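Local coordinates for protein ECF RNA polymerase sigma factor SigD (Mycobacterium tuberculosis, PDB 3VFZ) that probably acts as an alternative sigma factor that directs RNA polymerase to specific promoters, its domain 4 binding the -35 element, at residues I31-L40 / V64-L75. Sequence-based numbering, arbitrary orientation.
Sequences ILPAKQREIL and VRVAQHRALQRL
Q36 enters helix 61-80 as a knob, its side chain lodged among A67, R70, A71 and R74. This packing belongs to the all-helical sigma-70 domain 4 and sets helix 34-46 against helix 61-80, whose N-terminal part is probably the recognition helix of the helix-turn-helix; the axes of segments 34-40 and 64-75 approach to 9.4 Å at 99°. The small methyl of A67 lets its CA come within 5.9 Å of Q36 CA, and that of A71 leaves room for the Q36 side chain, whose CB is 4.0 Å from A71 CB. With CG beside the backbone N (chi1 -69°) and the chain extended beyond it, Q36 carries its amide across the helix, roughly at right angles to its axis. Its CG rests near A67 O, OE1 lies 3.4 Å from A71 CA, and NE2 stands against R70 CB, so the contact is van der Waals packing, with no hydrogen bond across it.

Branched aliphatic side chains fill in around this knob. I39 lies over V64, A67 and Q68, CD1 pressing on A67 CB at 3.6 Å while CG2 meets V64 CG1 and Q68 CG; T53 of helix 50-57 also touches I39 and V64, joining three helices. L32, ahead of the N-cap residue P33, sets CD1 against the A71 methyl and CD2 3.8 Å from R74 CD. R74 is exposed: its methylenes run past L32 in the opposite direction while its charged end stays at the surface, where the bend at chi3 (126°) brings one guanidinium face under I31 O, at too poor an angle for a hydrogen bond. L40 and L75 reach each other tip to tip, their CD1 methyls a tight 3.5 Å apart.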
ATOM      1  N   ILE A  31      -5.069   8.334   3.559  1.00 44.81           N
ATOM      2  CA  ILE A  31      -4.351   8.605   4.795  1.00 41.49           C
ATOM      3  C   ILE A  31      -2.847   8.300   4.639  1.00 49.84           C
ATOM      4  O   ILE A  31      -2.014   8.825   5.382  1.00 46.05           O
ATOM      5  CB  ILE A  31      -4.948   7.746   5.939  1.00 59.72           C
ATOM      6  CG1 ILE A  31      -5.574   8.627   7.019  1.00 68.08           C
ATOM      7  CG2 ILE A  31      -3.927   6.753   6.490  1.00 54.24           C
ATOM      8  CD1 ILE A  31      -6.804   9.375   6.543  1.00 74.71           C
ATOM      9  N   LEU A  32      -2.516   7.457   3.662  1.00 43.48           N
ATOM     10  CA  LEU A  32      -1.146   7.003   3.415  1.00 36.16           C
ATOM     11  C   LEU A  32      -0.407   7.926   2.456  1.00 40.02           C
ATOM     12  O   LEU A  32      -1.035   8.614   1.652  1.00 39.28           O
ATOM     13  CB  LEU A  32      -1.174   5.610   2.765  1.00 30.29           C
ATOM     14  CG  LEU A  32      -1.867   4.474   3.508  1.00 35.25           C
ATOM     15  CD1 LEU A  32      -1.895   3.211   2.639  1.00 31.78           C
ATOM     16  CD2 LEU A  32      -1.156   4.233   4.833  1.00 39.98           C
ATOM     17  N   PRO A  33       0.938   7.911   2.514  1.00 42.50           N
ATOM     18  CA  PRO A  33       1.743   8.557   1.468  1.00 47.38           C
ATOM     19  C   PRO A  33       1.378   7.949   0.123  1.00 44.07           C
ATOM     20  O   PRO A  33       1.054   6.755   0.052  1.00 32.58           O
ATOM     21  CB  PRO A  33       3.179   8.167   1.834  1.00 48.79           C
ATOM     22  CG  PRO A  33       3.132   7.849   3.288  1.00 50.24           C
ATOM     23  CD  PRO A  33       1.772   7.270   3.544  1.00 41.32           C
ATOM     24  N   ALA A  34       1.425   8.761  -0.930  1.00 35.35           N
ATOM     25  CA  ALA A  34       1.106   8.308  -2.269  1.00 38.29           C
ATOM     26  C   ALA A  34       1.788   6.985  -2.624  1.00 39.78           C
ATOM     27  O   ALA A  34       1.171   6.097  -3.205  1.00 35.42           O
ATOM     28  CB  ALA A  34       1.485   9.396  -3.292  1.00 39.02           C
ATOM     29  N   LYS A  35       3.064   6.862  -2.274  1.00 41.10           N
ATOM     30  CA  LYS A  35       3.855   5.704  -2.679  1.00 44.19           C
ATOM     31  C   LYS A  35       3.326   4.417  -2.058  1.00 36.11           C
ATOM     32  O   LYS A  35       3.343   3.360  -2.680  1.00 32.41           O
ATOM     33  CB  LYS A  35       5.322   5.907  -2.291  1.00 54.52           C
ATOM     34  CG  LYS A  35       6.186   4.675  -2.474  1.00 66.50           C
ATOM     35  CD  LYS A  35       7.513   5.028  -3.119  1.00 76.49           C
ATOM     36  CE  LYS A  35       7.292   5.645  -4.489  1.00 83.89           C
ATOM     37  NZ  LYS A  35       8.566   6.041  -5.155  1.00 89.18           N
ATOM     38  N   GLN A  36       2.863   4.522  -0.822  1.00 23.48           N
ATOM     39  CA  GLN A  36       2.320   3.378  -0.118  1.00 20.50           C
ATOM     40  C   GLN A  36       0.952   2.998  -0.691  1.00 26.51           C
ATOM     41  O   GLN A  36       0.633   1.819  -0.795  1.00 26.67           O
ATOM     42  CB  GLN A  36       2.241   3.662   1.388  1.00 27.67           C
ATOM     43  CG  GLN A  36       3.615   3.761   2.064  1.00 36.45           C
ATOM     44  CD  GLN A  36       3.530   4.140   3.540  1.00 36.74           C
ATOM     45  OE1 GLN A  36       2.475   4.041   4.159  1.00 33.18           O
ATOM     46  NE2 GLN A  36       4.647   4.582   4.102  1.00 36.12           N
ATOM     47  N   ARG A  37       0.147   3.984  -1.075  1.00 32.07           N
ATOM     48  CA  ARG A  37      -1.146   3.688  -1.696  1.00 33.14           C
ATOM     49  C   ARG A  37      -0.918   2.914  -2.978  1.00 29.36           C
ATOM     50  O   ARG A  37      -1.562   1.899  -3.245  1.00 29.03           O
ATOM     51  CB  ARG A  37      -1.907   4.971  -2.024  1.00 33.93           C
ATOM     52  CG  ARG A  37      -2.391   5.735  -0.816  1.00 43.40           C
ATOM     53  CD  ARG A  37      -2.788   7.163  -1.188  1.00 46.17           C
ATOM     54  NE  ARG A  37      -3.908   7.200  -2.126  1.00 50.75           N
ATOM     55  CZ  ARG A  37      -4.415   8.324  -2.632  1.00 61.34           C
ATOM     56  NH1 ARG A  37      -3.889   9.495  -2.291  1.00 57.40           N
ATOM     57  NH2 ARG A  37      -5.438   8.281  -3.481  1.00 60.73           N
ATOM     58  N   GLU A  38       0.014   3.421  -3.774  1.00 27.98           N
ATOM     59  CA  GLU A  38       0.362   2.828  -5.041  1.00 26.05           C
ATOM     60  C   GLU A  38       0.825   1.388  -4.860  1.00 26.45           C
ATOM     61  O   GLU A  38       0.396   0.484  -5.577  1.00 23.56           O
ATOM     62  CB  GLU A  38       1.475   3.676  -5.661  1.00 29.43           C
ATOM     63  CG  GLU A  38       2.165   3.054  -6.825  1.00 33.21           C
ATOM     64  CD  GLU A  38       3.246   3.965  -7.361  1.00 43.04           C
ATOM     65  OE1 GLU A  38       4.034   4.505  -6.546  1.00 36.96           O
ATOM     66  OE2 GLU A  38       3.288   4.153  -8.590  1.00 46.36           O
ATOM     67  N   ILE A  39       1.700   1.168  -3.881  1.00 25.83           N
ATOM     68  CA  ILE A  39       2.211  -0.179  -3.605  1.00 23.46           C
ATOM     69  C   ILE A  39       1.100  -1.148  -3.198  1.00 25.85           C
ATOM     70  O   ILE A  39       1.019  -2.267  -3.710  1.00 22.34           O
ATOM     71  CB  ILE A  39       3.355  -0.138  -2.540  1.00 24.52           C
ATOM     72  CG1 ILE A  39       4.634   0.343  -3.218  1.00 27.00           C
ATOM     73  CG2 ILE A  39       3.567  -1.497  -1.912  1.00 25.29           C
ATOM     74  CD1 ILE A  39       5.738   0.740  -2.233  1.00 34.67           C
ATOM     75  N   LEU A  40       0.238  -0.727  -2.279  1.00 24.01           N
ATOM     76  CA  LEU A  40      -0.836  -1.613  -1.820  1.00 20.80           C
ATOM     77  C   LEU A  40      -1.799  -1.951  -2.950  1.00 19.84           C
ATOM     78  O   LEU A  40      -2.212  -3.102  -3.084  1.00 25.18           O
ATOM     79  CB  LEU A  40      -1.605  -1.011  -0.644  1.00 21.41           C
ATOM     80  CG  LEU A  40      -0.851  -0.892   0.684  1.00 26.11           C
ATOM     81  CD1 LEU A  40      -1.824  -0.541   1.821  1.00 28.65           C
ATOM     82  CD2 LEU A  40      -0.144  -2.211   0.997  1.00 32.20           C
ATOM     83  N   VAL A  64      10.045  -1.766  -1.075  1.00 29.70           N
ATOM     84  CA  VAL A  64       8.625  -2.107  -1.192  1.00 28.19           C
ATOM     85  C   VAL A  64       8.162  -2.856   0.065  1.00 27.61           C
ATOM     86  O   VAL A  64       7.115  -2.551   0.617  1.00 30.53           O
ATOM     87  CB  VAL A  64       8.337  -2.924  -2.470  1.00 31.53           C
ATOM     88  CG1 VAL A  64       6.943  -3.557  -2.404  1.00 36.69           C
ATOM     89  CG2 VAL A  64       8.462  -2.037  -3.721  1.00 31.05           C
ATOM     90  N   ARG A  65       8.961  -3.808   0.540  1.00 29.94           N
ATOM     91  CA  ARG A  65       8.631  -4.503   1.784  1.00 31.35           C
ATOM     92  C   ARG A  65       8.497  -3.550   2.979  1.00 30.69           C
ATOM     93  O   ARG A  65       7.569  -3.670   3.771  1.00 30.69           O
ATOM     94  CB  ARG A  65       9.670  -5.578   2.106  1.00 36.19           C
ATOM     95  CG  ARG A  65       9.565  -6.847   1.280  1.00 40.81           C
ATOM     96  CD  ARG A  65      10.588  -7.886   1.781  1.00 47.94           C
ATOM     97  NE  ARG A  65      11.158  -8.656   0.682  1.00 65.94           N
ATOM     98  CZ  ARG A  65      12.409  -8.535   0.250  1.00 74.28           C
ATOM     99  NH1 ARG A  65      13.242  -7.687   0.837  1.00 74.73           N
ATOM    100  NH2 ARG A  65      12.832  -9.275  -0.766  1.00 78.77           N
ATOM    101  N   VAL A  66       9.430  -2.613   3.117  1.00 29.61           N
ATOM    102  CA  VAL A  66       9.365  -1.636   4.207  1.00 27.53           C
ATOM    103  C   VAL A  66       8.138  -0.748   4.122  1.00 25.90           C
ATOM    104  O   VAL A  66       7.456  -0.519   5.120  1.00 28.01           O
ATOM    105  CB  VAL A  66      10.613  -0.735   4.218  1.00 37.18           C
ATOM    106  CG1 VAL A  66      10.459   0.374   5.247  1.00 42.72           C
ATOM    107  CG2 VAL A  66      11.839  -1.565   4.503  1.00 36.62           C
ATOM    108  N   ALA A  67       7.863  -0.242   2.921  1.00 26.37           N
ATOM    109  CA  ALA A  67       6.668   0.559   2.686  1.00 25.02           C
ATOM    110  C   ALA A  67       5.389  -0.218   3.011  1.00 24.73           C
ATOM    111  O   ALA A  67       4.421   0.356   3.497  1.00 27.93           O
ATOM    112  CB  ALA A  67       6.638   1.028   1.219  1.00 30.16           C
ATOM    113  N   GLN A  68       5.374  -1.512   2.695  1.00 28.05           N
ATOM    114  CA  GLN A  68       4.218  -2.370   3.006  1.00 28.24           C
ATOM    115  C   GLN A  68       4.004  -2.405   4.505  1.00 25.43           C
ATOM    116  O   GLN A  68       2.900  -2.182   4.990  1.00 26.89           O
ATOM    117  CB  GLN A  68       4.458  -3.801   2.507  1.00 26.08           C
ATOM    118  CG  GLN A  68       4.328  -3.937   1.003  1.00 30.07           C
ATOM    119  CD  GLN A  68       4.657  -5.340   0.517  1.00 35.57           C
ATOM    120  OE1 GLN A  68       5.105  -6.200   1.283  1.00 41.23           O
ATOM    121  NE2 GLN A  68       4.429  -5.577  -0.753  1.00 31.22           N
ATOM    122  N   HIS A  69       5.085  -2.662   5.229  1.00 27.59           N
ATOM    123  CA  HIS A  69       5.039  -2.697   6.692  1.00 29.40           C
ATOM    124  C   HIS A  69       4.527  -1.378   7.262  1.00 26.95           C
ATOM    125  O   HIS A  69       3.632  -1.366   8.111  1.00 31.36           O
ATOM    126  CB  HIS A  69       6.413  -3.037   7.274  1.00 40.34           C
ATOM    127  CG  HIS A  69       6.780  -4.482   7.146  1.00 52.95           C
ATOM    128  ND1 HIS A  69       6.055  -5.489   7.749  1.00 62.18           N
ATOM    129  CD2 HIS A  69       7.802  -5.090   6.498  1.00 56.68           C
ATOM    130  CE1 HIS A  69       6.610  -6.656   7.471  1.00 67.21           C
ATOM    131  NE2 HIS A  69       7.672  -6.441   6.713  1.00 65.29           N
ATOM    132  N   ARG A  70       5.084  -0.263   6.797  1.00 26.60           N
ATOM    133  CA  ARG A  70       4.658   1.044   7.296  1.00 28.52           C
ATOM    134  C   ARG A  70       3.181   1.294   6.982  1.00 35.06           C
ATOM    135  O   ARG A  70       2.439   1.836   7.806  1.00 29.19           O
ATOM    136  CB  ARG A  70       5.517   2.153   6.695  1.00 29.50           C
ATOM    137  CG  ARG A  70       6.986   2.043   7.108  1.00 42.01           C
ATOM    138  CD  ARG A  70       7.731   3.344   6.953  1.00 61.22           C
ATOM    139  NE  ARG A  70       9.167   3.181   7.200  1.00 81.73           N
ATOM    140  CZ  ARG A  70       9.699   2.797   8.359  1.00 90.57           C
ATOM    141  NH1 ARG A  70       8.923   2.521   9.399  1.00 91.93           N
ATOM    142  NH2 ARG A  70      11.017   2.685   8.476  1.00 92.02           N
ATOM    143  N   ALA A  71       2.760   0.899   5.786  1.00 30.19           N
ATOM    144  CA  ALA A  71       1.363   1.080   5.382  1.00 33.72           C
ATOM    145  C   ALA A  71       0.383   0.282   6.232  1.00 31.03           C
ATOM    146  O   ALA A  71      -0.631   0.809   6.678  1.00 28.49           O
ATOM    147  CB  ALA A  71       1.175   0.730   3.908  1.00 27.88           C
ATOM    148  N   LEU A  72       0.654  -1.001   6.432  1.00 28.12           N
ATOM    149  CA  LEU A  72      -0.290  -1.823   7.184  1.00 30.84           C
ATOM    150  C   LEU A  72      -0.420  -1.329   8.622  1.00 29.19           C
ATOM    151  O   LEU A  72      -1.497  -1.406   9.223  1.00 28.87           O
ATOM    152  CB  LEU A  72       0.115  -3.292   7.156  1.00 33.44           C
ATOM    153  CG  LEU A  72       0.114  -3.939   5.773  1.00 39.68           C
ATOM    154  CD1 LEU A  72       0.046  -5.440   5.908  1.00 42.72           C
ATOM    155  CD2 LEU A  72      -1.047  -3.431   4.941  1.00 43.07           C
ATOM    156  N   GLN A  73       0.678  -0.814   9.165  1.00 26.21           N
ATOM    157  CA  GLN A  73       0.664  -0.303  10.526  1.00 31.16           C
ATOM    158  C   GLN A  73      -0.211   0.949  10.646  1.00 31.78           C
ATOM    159  O   GLN A  73      -0.988   1.071  11.599  1.00 32.82           O
ATOM    160  CB  GLN A  73       2.084  -0.024  11.029  1.00 41.63           C
ATOM    161  CG  GLN A  73       2.137   0.426  12.480  1.00 48.42           C
ATOM    162  CD  GLN A  73       1.564  -0.618  13.423  1.00 56.28           C
ATOM    163  OE1 GLN A  73       0.516  -0.412  14.041  1.00 58.84           O
ATOM    164  NE2 GLN A  73       2.246  -1.750  13.528  1.00 60.09           N
ATOM    165  N   ARG A  74      -0.084   1.872   9.694  1.00 29.28           N
ATOM    166  CA  ARG A  74      -0.921   3.073   9.677  1.00 30.35           C
ATOM    167  C   ARG A  74      -2.383   2.681   9.488  1.00 29.85           C
ATOM    168  O   ARG A  74      -3.266   3.199  10.165  1.00 32.97           O
ATOM    169  CB  ARG A  74      -0.506   4.042   8.553  1.00 31.52           C
ATOM    170  CG  ARG A  74       0.795   4.795   8.775  1.00 55.04           C
ATOM    171  CD  ARG A  74       1.179   5.555   7.494  1.00 70.86           C
ATOM    172  NE  ARG A  74       1.423   6.985   7.701  1.00 79.25           N
ATOM    173  CZ  ARG A  74       0.488   7.877   8.024  1.00 84.19           C
ATOM    174  NH1 ARG A  74      -0.772   7.500   8.209  1.00 82.94           N
ATOM    175  NH2 ARG A  74       0.817   9.154   8.182  1.00 87.80           N
ATOM    176  N   LEU A  75      -2.636   1.755   8.570  1.00 27.65           N
ATOM    177  CA  LEU A  75      -3.996   1.290   8.347  1.00 24.14           C
ATOM    178  C   LEU A  75      -4.549   0.626   9.594  1.00 34.41           C
ATOM    179  O   LEU A  75      -5.681   0.892   9.989  1.00 30.29           O
ATOM    180  CB  LEU A  75      -4.055   0.307   7.181  1.00 23.01           C
ATOM    181  CG  LEU A  75      -3.683   0.968   5.848  1.00 28.56           C
ATOM    182  CD1 LEU A  75      -3.617  -0.080   4.773  1.00 28.21           C
ATOM    183  CD2 LEU A  75      -4.717   2.033   5.509  1.00 31.76           C
TER